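Local coordinates for protein dihydropteroate synthase (PDB 6Q62) that probably catalyses the condensation of para-aminobenzoate with 6-hydroxymethyl-7,8-dihydropterin diphosphate to give 7,8-dihydropteroate, the precursor of folates, at residues P75-E78 with E79-V83; I119-V122 with Q123-Q127. One frame throughout, in Å; residues are numbered along the deposited sequence.

Contact 1. Residues P75-E78 with E79-V83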
ATOM      1  N   PRO A  75      28.330  23.508   0.168  1.00 15.59           N
ATOM      2  CA  PRO A  75      28.479  24.965   0.069  1.00 15.69           C
ATOM      3  C   PRO A  75      27.483  25.531  -0.923  1.00 15.73           C
ATOM      4  O   PRO A  75      27.148  24.840  -1.890  1.00 13.67           O
ATOM      5  CB  PRO A  75      29.921  25.143  -0.442  1.00 17.78           C
ATOM      6  CG  PRO A  75      30.595  23.857  -0.146  1.00 22.60           C
ATOM      7  CD  PRO A  75      29.544  22.810  -0.312  1.00 17.99           C
ATOM      8  N   VAL A  76      26.985  26.762  -0.651  1.00 15.11           N
ATOM      9  CA  VAL A  76      25.987  27.426  -1.469  1.00 14.44           C
ATOM     10  C   VAL A  76      26.315  27.388  -2.972  1.00 17.39           C
ATOM     11  O   VAL A  76      25.433  27.091  -3.761  1.00 15.78           O
ATOM     12  CB  VAL A  76      25.642  28.853  -0.951  1.00 18.00           C
ATOM     13  CG1 VAL A  76      26.852  29.799  -0.915  1.00 17.77           C
ATOM     14  CG2 VAL A  76      24.482  29.452  -1.721  1.00 17.97           C
ATOM     15  N   GLU A  77      27.574  27.673  -3.375  1.00 12.77           N
ATOM     16  CA  GLU A  77      27.911  27.706  -4.795  1.00 12.01           C
ATOM     17  C   GLU A  77      27.699  26.344  -5.455  1.00 12.66           C
ATOM     18  O   GLU A  77      27.185  26.279  -6.579  1.00 12.42           O
ATOM     19  CB  GLU A  77      29.387  28.129  -4.964  1.00 13.53           C
ATOM     20  CG  GLU A  77      29.746  28.555  -6.358  1.00 26.90           C
ATOM     21  CD  GLU A  77      31.241  28.769  -6.453  1.00 54.55           C
ATOM     22  OE1 GLU A  77      31.669  29.944  -6.440  1.00 61.02           O
ATOM     23  OE2 GLU A  77      31.988  27.763  -6.500  1.00 42.86           O
ATOM     24  N   GLU A  78      28.063  25.260  -4.743  1.00 10.54           N
ATOM     25  CA  GLU A  78      27.856  23.895  -5.244  1.00 11.29           C
ATOM     26  C   GLU A  78      26.339  23.557  -5.299  1.00 13.87           C
ATOM     27  O   GLU A  78      25.886  22.922  -6.249  1.00 13.27           O
ATOM     28  CB  GLU A  78      28.608  22.875  -4.363  1.00 13.08           C
ATOM     29  CG  GLU A  78      28.511  21.425  -4.842  1.00 18.75           C
ATOM     30  CD  GLU A  78      28.886  21.129  -6.287  1.00 30.87           C
ATOM     31  OE1 GLU A  78      29.771  21.826  -6.839  1.00 22.47           O
ATOM     32  OE2 GLU A  78      28.292  20.190  -6.868  1.00 21.10           O
ATOM     33  N   GLU A  79      25.568  23.973  -4.277  1.00 11.63           N
ATOM     34  CA  GLU A  79      24.129  23.717  -4.243  1.00 10.39           C
ATOM     35  C   GLU A  79      23.465  24.423  -5.447  1.00 12.17           C
ATOM     36  O   GLU A  79      22.632  23.801  -6.120  1.00 11.07           O
ATOM     37  CB  GLU A  79      23.539  24.223  -2.923  1.00 10.78           C
ATOM     38  CG  GLU A  79      22.092  23.792  -2.721  1.00 10.05           C
ATOM     39  CD  GLU A  79      21.518  24.228  -1.391  1.00 20.50           C
ATOM     40  OE1 GLU A  79      22.252  24.902  -0.635  1.00 15.80           O
ATOM     41  OE2 GLU A  79      20.332  23.923  -1.111  1.00 17.86           O
ATOM     42  N   LEU A  80      23.900  25.672  -5.769  1.00 11.06           N
ATOM     43  CA  LEU A  80      23.351  26.387  -6.931  1.00 10.42           C
ATOM     44  C   LEU A  80      23.705  25.689  -8.227  1.00 13.85           C
ATOM     45  O   LEU A  80      22.865  25.570  -9.122  1.00 13.55           O
ATOM     46  CB  LEU A  80      23.875  27.840  -6.962  1.00 10.28           C
ATOM     47  CG  LEU A  80      23.347  28.761  -5.863  1.00 15.41           C
ATOM     48  CD1 LEU A  80      24.180  30.077  -5.815  1.00 15.61           C
ATOM     49  CD2 LEU A  80      21.856  29.066  -6.090  1.00 14.64           C
ATOM     50  N   ARG A  81      24.962  25.215  -8.337  1.00 12.16           N
ATOM     51  CA  ARG A  81      25.470  24.498  -9.525  1.00 12.92           C
ATOM     52  C   ARG A  81      24.629  23.240  -9.790  1.00 16.77           C
ATOM     53  O   ARG A  81      24.453  22.845 -10.930  1.00 17.09           O
ATOM     54  CB  ARG A  81      26.946  24.121  -9.275  1.00 12.99           C
ATOM     55  CG  ARG A  81      27.779  23.665 -10.444  1.00 29.14           C
ATOM     56  CD  ARG A  81      29.225  23.582  -9.963  1.00 25.72           C
ATOM     57  NE  ARG A  81      29.765  24.929  -9.838  1.00 25.93           N
ATOM     58  CZ  ARG A  81      30.375  25.438  -8.773  1.00 46.15           C
ATOM     59  NH1 ARG A  81      30.615  24.683  -7.705  1.00 35.51           N
ATOM     60  NH2 ARG A  81      30.811  26.684  -8.793  1.00 34.14           N
ATOM     61  N   ARG A  82      24.106  22.627  -8.730  1.00 12.33           N
ATOM     62  CA  ARG A  82      23.257  21.449  -8.860  1.00 11.28           C
ATOM     63  C   ARG A  82      21.819  21.786  -9.192  1.00 12.94           C
ATOM     64  O   ARG A  82      21.299  21.262 -10.161  1.00 13.21           O
ATOM     65  CB  ARG A  82      23.282  20.648  -7.562  1.00  9.79           C
ATOM     66  CG  ARG A  82      24.649  20.034  -7.292  1.00  9.55           C
ATOM     67  CD  ARG A  82      24.727  19.528  -5.874  1.00 13.28           C
ATOM     68  NE  ARG A  82      26.052  18.952  -5.621  1.00 14.51           N
ATOM     69  CZ  ARG A  82      26.368  18.245  -4.541  1.00 26.66           C
ATOM     70  NH1 ARG A  82      25.449  17.977  -3.620  1.00 20.39           N
ATOM     71  NH2 ARG A  82      27.593  17.765  -4.391  1.00 24.05           N
ATOM     72  N   VAL A  83      21.147  22.622  -8.360  1.00 10.23           N
ATOM     73  CA  VAL A  83      19.700  22.793  -8.497  1.00  9.36           C
ATOM     74  C   VAL A  83      19.299  23.749  -9.614  1.00 12.34           C
ATOM     75  O   VAL A  83      18.269  23.501 -10.235  1.00 11.25           O
ATOM     76  CB  VAL A  83      18.962  23.130  -7.166  1.00 14.15           C
ATOM     77  CG1 VAL A  83      19.250  22.069  -6.108  1.00 14.39           C
ATOM     78  CG2 VAL A  83      19.301  24.528  -6.616  1.00 14.30           C
TER

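Contact 2. Residues I119-V122 with Q123-Q127. With 6GU (6-chloroguanine), chain E.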
ATOM      1  N   ILE A 119       8.974  26.529  -2.004  1.00  9.78           N
ATOM      2  CA  ILE A 119      10.196  26.317  -1.225  1.00  8.13           C
ATOM      3  C   ILE A 119       9.876  25.282  -0.183  1.00 11.53           C
ATOM      4  O   ILE A 119       8.871  25.394   0.519  1.00 12.92           O
ATOM      5  CB  ILE A 119      10.714  27.648  -0.595  1.00 10.44           C
ATOM      6  CG1 ILE A 119      11.182  28.599  -1.725  1.00  9.02           C
ATOM      7  CG2 ILE A 119      11.871  27.400   0.411  1.00 10.54           C
ATOM      8  CD1 ILE A 119      11.188  30.074  -1.371  1.00 18.98           C
ATOM      9  N   ASN A 120      10.729  24.254  -0.085  1.00  7.60           N
ATOM     10  CA  ASN A 120      10.555  23.201   0.914  1.00  7.28           C
ATOM     11  C   ASN A 120      11.740  23.362   1.848  1.00  9.23           C
ATOM     12  O   ASN A 120      12.862  23.039   1.477  1.00  9.93           O
ATOM     13  CB  ASN A 120      10.495  21.818   0.248  1.00  7.53           C
ATOM     14  CG  ASN A 120      10.618  20.721   1.266  1.00 17.88           C
ATOM     15  OD1 ASN A 120      10.276  20.917   2.426  1.00 13.89           O
ATOM     16  ND2 ASN A 120      11.120  19.560   0.859  1.00 17.87           N
ATOM     17  N   ASP A 121      11.490  23.896   3.035  1.00  9.17           N
ATOM     18  CA  ASP A 121      12.576  24.206   3.960  1.00  9.96           C
ATOM     19  C   ASP A 121      12.630  23.336   5.210  1.00  9.92           C
ATOM     20  O   ASP A 121      11.847  23.536   6.134  1.00  8.89           O
ATOM     21  CB  ASP A 121      12.518  25.691   4.337  1.00 11.24           C
ATOM     22  CG  ASP A 121      13.699  26.176   5.167  1.00 11.85           C
ATOM     23  OD1 ASP A 121      14.608  25.366   5.450  1.00 13.23           O
ATOM     24  OD2 ASP A 121      13.710  27.349   5.530  1.00 10.92           O
ATOM     25  N   VAL A 122      13.628  22.456   5.275  1.00  9.50           N
ATOM     26  CA  VAL A 122      13.858  21.570   6.411  1.00 10.08           C
ATOM     27  C   VAL A 122      14.131  22.350   7.705  1.00 12.69           C
ATOM     28  O   VAL A 122      13.938  21.791   8.793  1.00 14.14           O
ATOM     29  CB  VAL A 122      14.948  20.483   6.151  1.00 14.71           C
ATOM     30  CG1 VAL A 122      14.531  19.518   5.047  1.00 14.49           C
ATOM     31  CG2 VAL A 122      16.323  21.103   5.861  1.00 15.57           C
ATOM     32  N   GLN A 123      14.571  23.620   7.592  1.00 10.28           N
ATOM     33  CA  GLN A 123      14.849  24.479   8.748  1.00 10.38           C
ATOM     34  C   GLN A 123      13.684  25.401   9.130  1.00 12.77           C
ATOM     35  O   GLN A 123      13.819  26.196  10.067  1.00 11.27           O
ATOM     36  CB  GLN A 123      16.133  25.281   8.505  1.00 11.81           C
ATOM     37  CG  GLN A 123      17.375  24.437   8.746  1.00 17.47           C
ATOM     38  CD  GLN A 123      17.650  24.291  10.231  1.00 38.38           C
ATOM     39  OE1 GLN A 123      17.560  23.200  10.801  1.00 37.32           O
ATOM     40  NE2 GLN A 123      17.964  25.397  10.900  1.00 29.11           N
ATOM     41  N   ALA A 124      12.508  25.266   8.441  1.00 10.65           N
ATOM     42  CA  ALA A 124      11.301  26.052   8.727  1.00  9.44           C
ATOM     43  C   ALA A 124      11.598  27.579   8.834  1.00 11.50           C
ATOM     44  O   ALA A 124      11.106  28.257   9.743  1.00 11.07           O
ATOM     45  CB  ALA A 124      10.619  25.542   9.981  1.00  9.92           C
ATOM     46  N   LEU A 125      12.399  28.089   7.884  1.00  8.35           N
ATOM     47  CA  LEU A 125      12.779  29.503   7.716  1.00  8.40           C
ATOM     48  C   LEU A 125      13.595  30.066   8.872  1.00 13.30           C
ATOM     49  O   LEU A 125      13.613  31.284   9.071  1.00 12.64           O
ATOM     50  CB  LEU A 125      11.558  30.394   7.405  1.00  8.23           C
ATOM     51  CG  LEU A 125      10.718  29.935   6.177  1.00 11.39           C
ATOM     52  CD1 LEU A 125       9.497  30.806   5.990  1.00 10.52           C
ATOM     53  CD2 LEU A 125      11.554  29.827   4.926  1.00 11.60           C
ATOM     54  N   ARG A 126      14.326  29.195   9.594  1.00  9.56           N
ATOM     55  CA  ARG A 126      15.153  29.655  10.700  1.00  9.75           C
ATOM     56  C   ARG A 126      16.509  30.192  10.266  1.00 14.46           C
ATOM     57  O   ARG A 126      17.157  30.874  11.078  1.00 14.45           O
ATOM     58  CB  ARG A 126      15.322  28.548  11.755  1.00  7.48           C
ATOM     59  CG  ARG A 126      14.027  28.286  12.530  1.00 11.45           C
ATOM     60  CD  ARG A 126      14.241  27.203  13.550  1.00 14.86           C
ATOM     61  NE  ARG A 126      14.350  25.855  12.970  1.00 12.25           N
ATOM     62  CZ  ARG A 126      14.755  24.804  13.668  1.00 25.75           C
ATOM     63  NH1 ARG A 126      15.101  24.941  14.945  1.00 18.21           N
ATOM     64  NH2 ARG A 126      14.801  23.606  13.104  1.00 17.62           N
ATOM     65  N   GLN A 127      16.937  29.934   9.016  1.00 10.17           N
ATOM     66  CA  GLN A 127      18.217  30.487   8.530  1.00  9.42           C
ATOM     67  C   GLN A 127      18.051  32.006   8.335  1.00 13.89           C
ATOM     68  O   GLN A 127      17.083  32.444   7.719  1.00 12.30           O
ATOM     69  CB  GLN A 127      18.610  29.807   7.205  1.00 10.57           C
ATOM     70  CG  GLN A 127      19.979  30.132   6.635  1.00 18.49           C
ATOM     71  CD  GLN A 127      21.170  29.615   7.414  1.00 34.10           C
ATOM     72  OE1 GLN A 127      22.267  30.153   7.272  1.00 38.69           O
ATOM     73  NE2 GLN A 127      21.004  28.634   8.302  1.00 21.08           N
TER
HETATM   74 CL6  6GU E 401      10.200  14.223   5.352  1.00 32.98          CL
HETATM   75  N1  6GU E 401       9.901  16.487   4.381  1.00 18.64           N
HETATM   76  C2  6GU E 401      10.412  17.582   3.685  1.00 16.84           C
HETATM   77  N2  6GU E 401       9.602  18.630   3.669  1.00 20.10           N
HETATM   78  N3  6GU E 401      11.649  17.646   3.073  1.00 12.39           N
HETATM   79  C4  6GU E 401      12.408  16.506   3.227  1.00 13.50           C
HETATM   80  C5  6GU E 401      11.965  15.362   3.942  1.00 20.19           C
HETATM   81  C6  6GU E 401      10.716  15.458   4.469  1.00 21.79           C
HETATM   82  N7  6GU E 401      12.969  14.396   3.927  1.00 20.52           N
HETATM   83  C8  6GU E 401      13.995  14.995   3.201  1.00 20.86           C
HETATM   84  N9  6GU E 401      13.692  16.247   2.765  1.00 18.12           N
HETATM   85  O   HOH W   1      15.958  28.369   6.553  1.00 11.70           O
HETATM   86  O   HOH W   2      13.060  22.914  11.013  1.00 12.06           O

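Contact 1. Residues P75-E78 with E79-V83
The carbonyl oxygens of P75, V76, E77 and E78 accept from the N-H groups of E79, L80, R81 and R82 in turn, the i to i+4 bonds of the first turns of an alpha-helix with P75 at its N-cap. E77, E78, R81 and R82 form a salt-bridge network, R82 at its inner end. R81 bridges two carboxylates: its NH2 gives an almost straight bond to E77 OE2 at 2.8 Å. Its NH1 reaches E78 OE1 at 3.1 Å. Both oxygens lie in the guanidinium plane, but NH2 approaches E77 OE2 from above the carboxylate, the two planes being turned 71° apart. A bend at chi3 (-75°) folds R81 back over its own helix, so that E77 O lies over the centre of one guanidinium face. E78 is shared in turn. Its chain bends at chi2 (53°), and while OE1 serves R81, OE2 offers its anti lone pair to R82 NE at 2.8 Å. Two partners should fix the rotation of this carboxylate and probably favour its charged form. Away from the charges, V76 CG2 lies alongside L80 CD1 at 4.2 Å. R82 NH1 continues to G64 O in the loop after strand 59-63, E79 turns inward to T102 and K104 beyond strand 98-101, and V76, E79, L80 and V83 pack on helix 105-114.

Contact 2. Residues I119-V122 with Q123-Q127
At the C-terminal end of strand 118-121 in this TIM-barrel protein, the chain leaves the sheet through a type I turn, D121 to A124, overlapped by a type I' turn, Q123 to R126. D121 organises the exit. Its OD1 accepts from Q123 N at 2.8 Å, as in an Asx turn, and its OD2 accepts from L125 N, also at 2.8 Å, while its backbone O takes A124 N. With CG anti to the backbone N (chi1 -173°), the carboxylate reaches the amides of the turn, and both donors meet it from well out of its plane. A water extends the grip of the carboxylate, donating to D121 OD2 and accepting from Q127 N; L125 CD2 also comes within 3.3 Å of D121 OD2. The second turn is gripped at Q123 O, where R126 N and R126 NE arrive from opposite faces of the carbonyl plane, and a second water joins V122 O to R126 NH2.

On the strand itself, N120 reads the bound 6-chloroguanine with both ends of its amide: OD1 accepts from ligand N2 at 2.7 Å, nearly straight at 177°, and ND2 donates to ligand N3 at 3.0 Å. D61 OD2, hydrogen-bonded to ND2, probably helps to hold that amide in orientation.

Strand 118-121 runs between strands 98-101 and 141-144, with I119, D121 and L125 packing on M108 of helix 105-114, while A124 O and R126 NH2 tie the loop to R173 of helix 162-179 and to M146.

How the contacts relate
Contact 1 comes earlier in the chain, at the start of the outer helix 76-93, and contact 2 follows at the ligand-facing end of strand 118-121. Their centres lie 17 Å apart and their nearest atoms about 8 Å, without touching. Helix 105-114 is the common neighbour, since residues of both contacts pack against it. They stand differently to the 6-chloroguanine pocket, probably that of the pterin substrate: N120 hydrogen-bonds 6-chloroguanine and V122 lines its pocket, whereas the side chain of E79 in contact 1 remains about 11 Å from it. The side chain of R82 is about 12 Å from the bound indole-2-carboxylic acid, so contact 1 stands apart from both ligands.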